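Local structure of probable dipeptidase (Pseudomonas aeruginosa, 3B40) at residues D210-S215 and S233-R238; V241-N246 and P268-P273; H250-I255 and D343-K348. The protein probably acts as a metal-dependent dipeptidase of the membrane dipeptidase family (M19), built on a TIM-barrel fold. The protein carries 11 engineered substitutions. One frame throughout, in Å; residues are numbered along the deposited sequence.

Interaction 1 of 3, residues D210-S215 and S233-R238; sequences DVSQMS and SHSAPR
S212 and H234 are the nearest pair of CA atoms, 5.8 Å apart, where the type II turn V211-M214 meets the corner the chain turns at S233 and H234. D210 grips this corner. Its CG lies anti to the backbone N (chi1 178°), and the carboxylate takes S233 N on OD1 at 2.9 Å and S233 OG on OD2 at a very short 2.5 Å. The same OD1 accepts S212 N in an Asx turn, from the face of the carboxylate opposite to S233 N. S212 OG in turn receives H234 N at 2.9 Å and shares a hydrogen bond with S235 OG at 2.7 Å. Both ring nitrogens of H234 are held: ND1 donates to S233 OG, while NE2 accepts Q213 NE2 at 3.1 Å in a nearly straight bond (172°). The Q213 amide and the ring are turned 52° apart, and Q213 OE1 goes on to R176. All the residues that touch are buried. The 210-215 loop follows strand 208-210, and S233-S235 belong to the broken end of strand 230-235, which pairs in parallel with 208-210; V211 and M214 pack on helix 216-225.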
loop_
_atom_site.group_PDB
_atom_site.type_symbol
_atom_site.label_atom_id
_atom_site.label_comp_id
_atom_site.label_asym_id
_atom_site.label_seq_id
_atom_site.Cartn_x
_atom_site.Cartn_y
_atom_site.Cartn_z
ATOM N N ASP A 210 2.085 8.541 5.786
ATOM C CA ASP A 210 1.491 7.209 5.568
ATOM C C ASP A 210 2.108 6.197 6.548
ATOM O O ASP A 210 3.328 6.014 6.565
ATOM C CB ASP A 210 1.726 6.794 4.112
ATOM C CG ASP A 210 1.200 5.397 3.778
ATOM O OD1 ASP A 210 0.481 4.767 4.593
ATOM O OD2 ASP A 210 1.532 4.933 2.663
ATOM N N VAL A 211 1.267 5.583 7.388
ATOM C CA VAL A 211 1.754 4.684 8.399
ATOM C C VAL A 211 1.659 3.191 8.039
ATOM O O VAL A 211 2.095 2.366 8.822
ATOM C CB VAL A 211 1.095 4.946 9.799
ATOM C CG1 VAL A 211 1.309 6.413 10.210
ATOM C CG2 VAL A 211 -0.378 4.589 9.760
ATOM N N SER A 212 1.119 2.845 6.871
ATOM C CA SER A 212 1.081 1.426 6.469
ATOM C C SER A 212 2.528 0.924 6.378
ATOM O O SER A 212 3.362 1.649 5.855
ATOM C CB SER A 212 0.366 1.241 5.123
ATOM O OG SER A 212 -1.041 1.360 5.285
ATOM N N GLN A 213 2.799 -0.277 6.924
ATOM C CA GLN A 213 4.117 -0.964 6.891
ATOM C C GLN A 213 5.020 -0.671 8.117
ATOM O O GLN A 213 5.959 -1.416 8.402
ATOM C CB GLN A 213 4.891 -0.700 5.586
ATOM C CG GLN A 213 4.157 -1.004 4.218
ATOM C CD GLN A 213 4.481 -2.334 3.580
ATOM O OE1 GLN A 213 5.276 -3.117 4.107
ATOM N NE2 GLN A 213 3.860 -2.608 2.393
ATOM N N MET A 214 4.749 0.440 8.803
ATOM C CA MET A 214 5.506 0.894 9.966
ATOM C C MET A 214 5.187 0.017 11.184
ATOM O O MET A 214 4.059 -0.417 11.346
ATOM C CB MET A 214 5.102 2.351 10.286
ATOM C CG MET A 214 5.634 3.395 9.250
ATOM S SD MET A 214 5.248 5.152 9.582
ATOM C CE MET A 214 6.423 5.582 10.844
ATOM N N SER A 215 6.170 -0.210 12.058
ATOM C CA SER A 215 5.948 -0.903 13.330
ATOM C C SER A 215 4.893 -0.155 14.180
ATOM O O SER A 215 4.583 1.040 13.930
ATOM C CB SER A 215 7.276 -1.034 14.099
ATOM O OG SER A 215 7.556 0.164 14.777
ATOM N N SER A 233 -2.207 3.876 3.913
ATOM C CA SER A 233 -2.542 3.831 2.492
ATOM C C SER A 233 -2.904 2.402 1.999
ATOM O O SER A 233 -3.574 2.252 0.979
ATOM C CB SER A 233 -1.390 4.414 1.668
ATOM O OG SER A 233 -0.282 3.519 1.711
ATOM N N HIS A 234 -2.471 1.370 2.738
ATOM C CA HIS A 234 -2.834 -0.015 2.426
ATOM C C HIS A 234 -2.643 -0.879 3.655
ATOM O O HIS A 234 -1.523 -1.406 3.876
ATOM C CB HIS A 234 -2.030 -0.574 1.225
ATOM C CG HIS A 234 -0.528 -0.468 1.352
ATOM N ND1 HIS A 234 0.114 0.679 1.761
ATOM C CD2 HIS A 234 0.458 -1.352 1.050
ATOM C CE1 HIS A 234 1.426 0.496 1.726
ATOM N NE2 HIS A 234 1.663 -0.724 1.284
ATOM N N SER A 235 -3.707 -0.999 4.453
ATOM C CA SER A 235 -3.698 -1.819 5.688
ATOM C C SER A 235 -5.034 -2.563 5.865
ATOM O O SER A 235 -6.040 -2.121 5.322
ATOM C CB SER A 235 -3.432 -0.925 6.911
ATOM O OG SER A 235 -2.062 -0.522 6.980
ATOM N N ALA A 236 -5.046 -3.686 6.595
ATOM C CA ALA A 236 -6.289 -4.413 6.951
ATOM C C ALA A 236 -6.308 -4.640 8.488
ATOM O O ALA A 236 -5.251 -4.456 9.137
ATOM C CB ALA A 236 -6.371 -5.758 6.189
ATOM N N PRO A 237 -7.493 -4.975 9.082
ATOM C CA PRO A 237 -7.577 -5.233 10.545
ATOM C C PRO A 237 -7.006 -6.549 11.055
ATOM O O PRO A 237 -7.204 -7.626 10.435
ATOM C CB PRO A 237 -9.107 -5.205 10.848
ATOM C CG PRO A 237 -9.772 -4.641 9.564
ATOM C CD PRO A 237 -8.825 -5.013 8.442
ATOM N N ARG A 238 -6.410 -6.503 12.249
ATOM C CA ARG A 238 -5.967 -7.749 12.855
ATOM C C ARG A 238 -7.118 -8.690 13.217
ATOM O O ARG A 238 -6.922 -9.901 13.334
ATOM C CB ARG A 238 -5.146 -7.478 14.095
ATOM C CG ARG A 238 -3.833 -6.858 13.795
ATOM C CD ARG A 238 -2.853 -7.542 14.643
ATOM N NE ARG A 238 -1.872 -6.621 15.141
ATOM C CZ ARG A 238 -0.932 -6.970 16.013
ATOM N NH1 ARG A 238 -0.055 -6.070 16.420
ATOM N NH2 ARG A 238 -0.869 -8.219 16.462
#

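Interaction 2 of 3, residues V241-N246 and P268-P273; sequences VDIKRN and PAYLRP
Y270 lies against R245 and N246 where two loop regions meet, one following barrel strand 230-235 and the other strand 261-265. The R245 CG, anti to its backbone N (chi1 -176°), sits over the face of the Y270 ring in a CH-pi contact, 4.0 Å from the centroid and 27° off the normal. Beyond it the arginine bends at chi2, and Y270 CE2 comes over one face of the guanidinium, offset toward the rim. A water joins the two polar ends, accepting from R245 NH2 at 2.8 Å and lying 2.7 Å from Y270 OH, at the edge of the ring and in its plane. R245 NH2 also bonds to H234 O. On the ring itself, I243 CD1 meets Y270 CD1 at 3.6 Å, the two side chains crossing at about a right angle.

The N246 amide stands almost perpendicular to the ring (88°), its OD1 3.5 Å from Y270 CB. Its ND2 has two acceptors, Y270 O at 2.9 Å on a lone pair in the carbonyl plane and V241 O within its own loop, and thus ties the type I turn I243-N246 to the short helix 268-271. V241 completes the contact by setting CG2 against Y270 O; the same V241 CG2 lies 3.7 Å from P273 CD. Both segments follow barrel strands, at the end where TIM-barrel enzymes carry their active sites.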
loop_
_atom_site.group_PDB
_atom_site.type_symbol
_atom_site.label_atom_id
_atom_site.label_comp_id
_atom_site.label_asym_id
_atom_site.label_seq_id
_atom_site.Cartn_x
_atom_site.Cartn_y
_atom_site.Cartn_z
ATOM N N VAL A 241 -7.032 -11.093 10.299
ATOM C CA VAL A 241 -5.834 -11.926 10.269
ATOM C C VAL A 241 -4.909 -11.257 11.269
ATOM O O VAL A 241 -4.641 -10.029 11.217
ATOM C CB VAL A 241 -5.190 -12.000 8.868
ATOM C CG1 VAL A 241 -3.871 -12.826 8.897
ATOM C CG2 VAL A 241 -6.173 -12.606 7.844
ATOM N N ASP A 242 -4.482 -12.061 12.223
ATOM C CA ASP A 242 -3.727 -11.557 13.346
ATOM C C ASP A 242 -2.239 -11.630 13.006
ATOM O O ASP A 242 -1.532 -12.562 13.367
ATOM C CB ASP A 242 -4.123 -12.329 14.620
ATOM C CG ASP A 242 -3.591 -11.679 15.891
ATOM O OD1 ASP A 242 -3.264 -10.470 15.892
ATOM O OD2 ASP A 242 -3.462 -12.402 16.892
ATOM N N ILE A 243 -1.771 -10.617 12.284
ATOM C CA ILE A 243 -0.399 -10.521 11.851
ATOM C C ILE A 243 0.029 -9.094 12.184
ATOM O O ILE A 243 -0.813 -8.196 12.239
ATOM C CB ILE A 243 -0.233 -10.833 10.314
ATOM C CG1 ILE A 243 -1.208 -10.017 9.467
ATOM C CG2 ILE A 243 -0.386 -12.335 10.026
ATOM C CD1 ILE A 243 -0.945 -10.133 7.880
ATOM N N LYS A 244 1.319 -8.895 12.426
ATOM C CA LYS A 244 1.884 -7.572 12.782
ATOM C C LYS A 244 1.715 -6.532 11.698
ATOM O O LYS A 244 1.567 -5.357 12.016
ATOM C CB LYS A 244 3.357 -7.719 13.182
ATOM C CG LYS A 244 3.451 -8.528 14.459
ATOM C CD LYS A 244 4.819 -8.738 15.028
ATOM C CE LYS A 244 4.591 -9.643 16.278
ATOM N NZ LYS A 244 5.804 -9.888 17.097
ATOM N N ARG A 245 1.723 -6.985 10.445
ATOM C CA ARG A 245 1.413 -6.149 9.256
ATOM C C ARG A 245 0.026 -5.487 9.283
ATOM O O ARG A 245 -0.152 -4.385 8.747
ATOM C CB ARG A 245 1.619 -6.958 7.956
ATOM C CG ARG A 245 1.427 -6.167 6.589
ATOM C CD ARG A 245 2.158 -4.815 6.475
ATOM N NE ARG A 245 1.914 -4.216 5.124
ATOM C CZ ARG A 245 0.969 -3.327 4.836
ATOM N NH1 ARG A 245 0.181 -2.822 5.790
ATOM N NH2 ARG A 245 0.827 -2.908 3.581
ATOM N N ASN A 246 -0.938 -6.117 9.967
ATOM C CA ASN A 246 -2.297 -5.572 10.131
ATOM C C ASN A 246 -2.438 -4.658 11.377
ATOM O O ASN A 246 -1.560 -4.667 12.252
ATOM C CB ASN A 246 -3.306 -6.744 10.163
ATOM C CG ASN A 246 -3.593 -7.314 8.768
ATOM O OD1 ASN A 246 -3.106 -6.787 7.769
ATOM N ND2 ASN A 246 -4.472 -8.329 8.688
ATOM N N PRO A 268 -5.021 -10.480 -0.373
ATOM C CA PRO A 268 -5.752 -11.681 0.075
ATOM C C PRO A 268 -5.288 -12.262 1.425
ATOM O O PRO A 268 -6.120 -12.486 2.316
ATOM C CB PRO A 268 -5.573 -12.680 -1.083
ATOM C CG PRO A 268 -4.778 -12.027 -2.105
ATOM C CD PRO A 268 -4.643 -10.565 -1.795
ATOM N N ALA A 269 -3.985 -12.475 1.597
ATOM C CA ALA A 269 -3.477 -13.075 2.849
ATOM C C ALA A 269 -3.598 -12.207 4.100
ATOM O O ALA A 269 -3.360 -12.702 5.215
ATOM C CB ALA A 269 -2.003 -13.553 2.690
ATOM N N TYR A 270 -3.940 -10.929 3.943
ATOM C CA TYR A 270 -4.139 -10.068 5.101
ATOM C C TYR A 270 -5.629 -10.074 5.464
ATOM O O TYR A 270 -6.029 -9.467 6.482
ATOM C CB TYR A 270 -3.738 -8.603 4.858
ATOM C CG TYR A 270 -2.323 -8.241 4.386
ATOM C CD1 TYR A 270 -1.246 -9.128 4.469
ATOM C CD2 TYR A 270 -2.081 -6.950 3.868
ATOM C CE1 TYR A 270 0.039 -8.747 3.997
ATOM C CE2 TYR A 270 -0.803 -6.551 3.416
ATOM C CZ TYR A 270 0.234 -7.459 3.471
ATOM O OH TYR A 270 1.467 -7.048 3.029
ATOM N N LEU A 271 -6.437 -10.757 4.640
ATOM C CA LEU A 271 -7.897 -10.749 4.769
ATOM C C LEU A 271 -8.477 -12.101 5.161
ATOM O O LEU A 271 -9.517 -12.168 5.808
ATOM C CB LEU A 271 -8.559 -10.280 3.465
ATOM C CG LEU A 271 -8.275 -8.851 3.003
ATOM C CD1 LEU A 271 -8.742 -8.676 1.538
ATOM C CD2 LEU A 271 -8.916 -7.814 3.935
ATOM N N ARG A 272 -7.824 -13.168 4.715
ATOM C CA ARG A 272 -8.179 -14.528 5.104
ATOM C C ARG A 272 -6.953 -15.266 5.671
ATOM O O ARG A 272 -5.928 -15.326 4.989
ATOM C CB ARG A 272 -8.690 -15.285 3.885
ATOM C CG ARG A 272 -9.091 -16.716 4.194
ATOM C CD ARG A 272 -9.397 -17.497 2.926
ATOM N NE ARG A 272 -10.682 -17.121 2.369
ATOM C CZ ARG A 272 -11.164 -17.603 1.230
ATOM N NH1 ARG A 272 -10.445 -18.479 0.548
ATOM N NH2 ARG A 272 -12.351 -17.197 0.763
ATOM N N PRO A 273 -7.063 -15.838 6.896
ATOM C CA PRO A 273 -5.991 -16.669 7.471
ATOM C C PRO A 273 -5.687 -17.887 6.571
ATOM O O PRO A 273 -6.601 -18.446 5.991
ATOM C CB PRO A 273 -6.563 -17.143 8.821
ATOM C CG PRO A 273 -7.765 -16.300 9.088
ATOM C CD PRO A 273 -8.221 -15.687 7.801
HETATM O O HOH W 1 1.547 -4.756 1.587
#

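Interaction 3 of 3, residues H250-I255 and D343-K348; sequences HEMQLI and DYTVKK
M252 reaches across to helix 343-348 and meets both Y344 and T345 at about a right angle. Its chain is extended as far as SD (chi2 178°) and bends only at chi3, which brings CE to the edge of the Y344 ring, near the ring plane and 4.1 Å from CE2. The sulphur, SD, lies equally far, 4.1 Å, from T345 CG2, the branch anti to its backbone N, while T345 OG1 is turned back to A341 O in its own helix. The Y344 hydroxyl bonds to D249, just before the first segment. The two helix segments cross at -63° with their axes 10.6 Å apart, as neighbouring members of the outer helical layer of the TIM barrel; M252 and T345 both also touch I262 on strand 261-265, so both helices pack on that strand. Nearer the solvent, Q253, bent at chi2, lies beside the other backbone: NE2 donates to K348 O at 2.9 Å, a weak bond because the angle at hydrogen is only 127°. K348 itself passes its CB 4.4 Å from M252 SD, and its amine has a long, weak ion pair with D249.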
loop_
_atom_site.group_PDB
_atom_site.type_symbol
_atom_site.label_atom_id
_atom_site.label_comp_id
_atom_site.label_asym_id
_atom_site.label_seq_id
_atom_site.Cartn_x
_atom_site.Cartn_y
_atom_site.Cartn_z
ATOM N N HIS A 250 -6.579 -0.173 18.487
ATOM C CA HIS A 250 -5.942 1.035 19.026
ATOM C C HIS A 250 -5.144 1.846 17.975
ATOM O O HIS A 250 -5.174 3.070 17.973
ATOM C CB HIS A 250 -5.061 0.702 20.232
ATOM C CG HIS A 250 -4.454 1.921 20.870
ATOM N ND1 HIS A 250 -3.140 2.283 20.672
ATOM C CD2 HIS A 250 -4.996 2.877 21.665
ATOM C CE1 HIS A 250 -2.895 3.409 21.318
ATOM N NE2 HIS A 250 -4.004 3.787 21.931
ATOM N N GLU A 251 -4.427 1.154 17.084
ATOM C CA GLU A 251 -3.712 1.829 15.992
ATOM C C GLU A 251 -4.688 2.588 15.073
ATOM O O GLU A 251 -4.444 3.749 14.696
ATOM C CB GLU A 251 -2.886 0.817 15.182
ATOM C CG GLU A 251 -1.645 0.341 15.929
ATOM C CD GLU A 251 -0.898 -0.782 15.223
ATOM O OE1 GLU A 251 -1.465 -1.893 15.010
ATOM O OE2 GLU A 251 0.277 -0.570 14.906
ATOM N N MET A 252 -5.794 1.934 14.745
ATOM C CA MET A 252 -6.921 2.533 14.010
ATOM C C MET A 252 -7.476 3.774 14.713
ATOM O O MET A 252 -7.733 4.801 14.075
ATOM C CB MET A 252 -8.059 1.499 13.804
ATOM C CG MET A 252 -7.802 0.316 12.827
ATOM S SD MET A 252 -9.204 -0.914 12.682
ATOM C CE MET A 252 -8.211 -2.311 13.072
ATOM N N GLN A 253 -7.645 3.706 16.033
ATOM C CA GLN A 253 -8.156 4.870 16.774
ATOM C C GLN A 253 -7.202 6.063 16.657
ATOM O O GLN A 253 -7.639 7.193 16.516
ATOM C CB GLN A 253 -8.376 4.534 18.247
ATOM C CG GLN A 253 -9.673 3.733 18.535
ATOM C CD GLN A 253 -10.921 4.429 17.984
ATOM O OE1 GLN A 253 -11.279 5.536 18.432
ATOM N NE2 GLN A 253 -11.582 3.787 17.005
ATOM N N LEU A 254 -5.906 5.802 16.754
ATOM C CA LEU A 254 -4.900 6.837 16.569
ATOM C C LEU A 254 -4.990 7.546 15.215
ATOM O O LEU A 254 -4.798 8.776 15.127
ATOM C CB LEU A 254 -3.496 6.270 16.780
ATOM C CG LEU A 254 -3.141 5.922 18.234
ATOM C CD1 LEU A 254 -1.712 5.363 18.307
ATOM C CD2 LEU A 254 -3.308 7.125 19.194
ATOM N N ILE A 255 -5.246 6.772 14.161
ATOM C CA ILE A 255 -5.315 7.319 12.810
ATOM C C ILE A 255 -6.589 8.126 12.740
ATOM O O ILE A 255 -6.584 9.267 12.274
ATOM C CB ILE A 255 -5.313 6.182 11.731
ATOM C CG1 ILE A 255 -3.943 5.479 11.684
ATOM C CG2 ILE A 255 -5.765 6.725 10.352
ATOM C CD1 ILE A 255 -3.998 4.058 11.042
ATOM N N ASP A 343 -16.226 -3.366 6.646
ATOM C CA ASP A 343 -17.287 -3.373 7.637
ATOM C C ASP A 343 -16.687 -3.207 9.038
ATOM O O ASP A 343 -17.145 -2.384 9.809
ATOM C CB ASP A 343 -18.082 -4.708 7.588
ATOM C CG ASP A 343 -19.139 -4.764 6.472
ATOM O OD1 ASP A 343 -19.273 -3.837 5.651
ATOM O OD2 ASP A 343 -19.864 -5.772 6.423
ATOM N N TYR A 344 -15.672 -4.002 9.352
ATOM C CA TYR A 344 -15.006 -3.962 10.663
ATOM C C TYR A 344 -14.379 -2.612 10.964
ATOM O O TYR A 344 -14.476 -2.113 12.081
ATOM C CB TYR A 344 -13.944 -5.063 10.770
ATOM C CG TYR A 344 -13.321 -5.135 12.149
ATOM C CD1 TYR A 344 -13.905 -5.902 13.160
ATOM C CD2 TYR A 344 -12.168 -4.417 12.450
ATOM C CE1 TYR A 344 -13.342 -5.957 14.432
ATOM C CE2 TYR A 344 -11.599 -4.439 13.713
ATOM C CZ TYR A 344 -12.200 -5.210 14.715
ATOM O OH TYR A 344 -11.630 -5.270 15.957
ATOM N N THR A 345 -13.699 -2.048 9.970
ATOM C CA THR A 345 -12.966 -0.814 10.138
ATOM C C THR A 345 -13.955 0.325 10.360
ATOM O O THR A 345 -13.746 1.171 11.239
ATOM C CB THR A 345 -11.981 -0.568 8.939
ATOM O OG1 THR A 345 -11.214 -1.745 8.722
ATOM C CG2 THR A 345 -10.988 0.558 9.241
ATOM N N VAL A 346 -15.053 0.309 9.597
ATOM C CA VAL A 346 -16.113 1.279 9.739
ATOM C C VAL A 346 -16.752 1.191 11.139
ATOM O O VAL A 346 -16.944 2.218 11.776
ATOM C CB VAL A 346 -17.173 1.151 8.606
ATOM C CG1 VAL A 346 -18.426 1.960 8.924
ATOM C CG2 VAL A 346 -16.586 1.546 7.239
ATOM N N LYS A 347 -17.046 -0.019 11.626
ATOM C CA LYS A 347 -17.509 -0.208 13.011
ATOM C C LYS A 347 -16.649 0.490 14.034
ATOM O O LYS A 347 -17.161 1.044 15.026
ATOM C CB LYS A 347 -17.463 -1.695 13.410
ATOM C CG LYS A 347 -18.514 -2.564 12.824
ATOM C CD LYS A 347 -19.882 -2.243 13.422
ATOM C CE LYS A 347 -20.947 -3.191 12.886
ATOM N NZ LYS A 347 -22.223 -2.833 13.538
ATOM N N LYS A 348 -15.335 0.397 13.824
ATOM C CA LYS A 348 -14.357 0.901 14.758
ATOM C C LYS A 348 -14.116 2.426 14.636
ATOM O O LYS A 348 -14.102 3.124 15.651
ATOM C CB LYS A 348 -13.047 0.092 14.656
ATOM C CG LYS A 348 -13.179 -1.389 15.082
ATOM C CD LYS A 348 -13.968 -1.555 16.395
ATOM C CE LYS A 348 -14.157 -3.024 16.753
ATOM N NZ LYS A 348 -14.720 -3.244 18.110
#

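The three contacts lie within one TIM barrel, their centres 11 to 15 Å apart. Interaction 1 closes before the other two open, whereas interactions 2 and 3 alternate along the chain. From strand 230-235 in interaction 1 the chain passes through loop 241-246 of interaction 2 to helix 249-257 of interaction 3. Interactions 1 and 2 also touch through space, A236 O packing on N246 CB and Q213 NE2 lying near R245 NH2. P237 joins interactions 1 and 3 by packing on M252, Y344 and T345. The three contacts thus join the strand ends, the loops after them and the outer helices of one barrel.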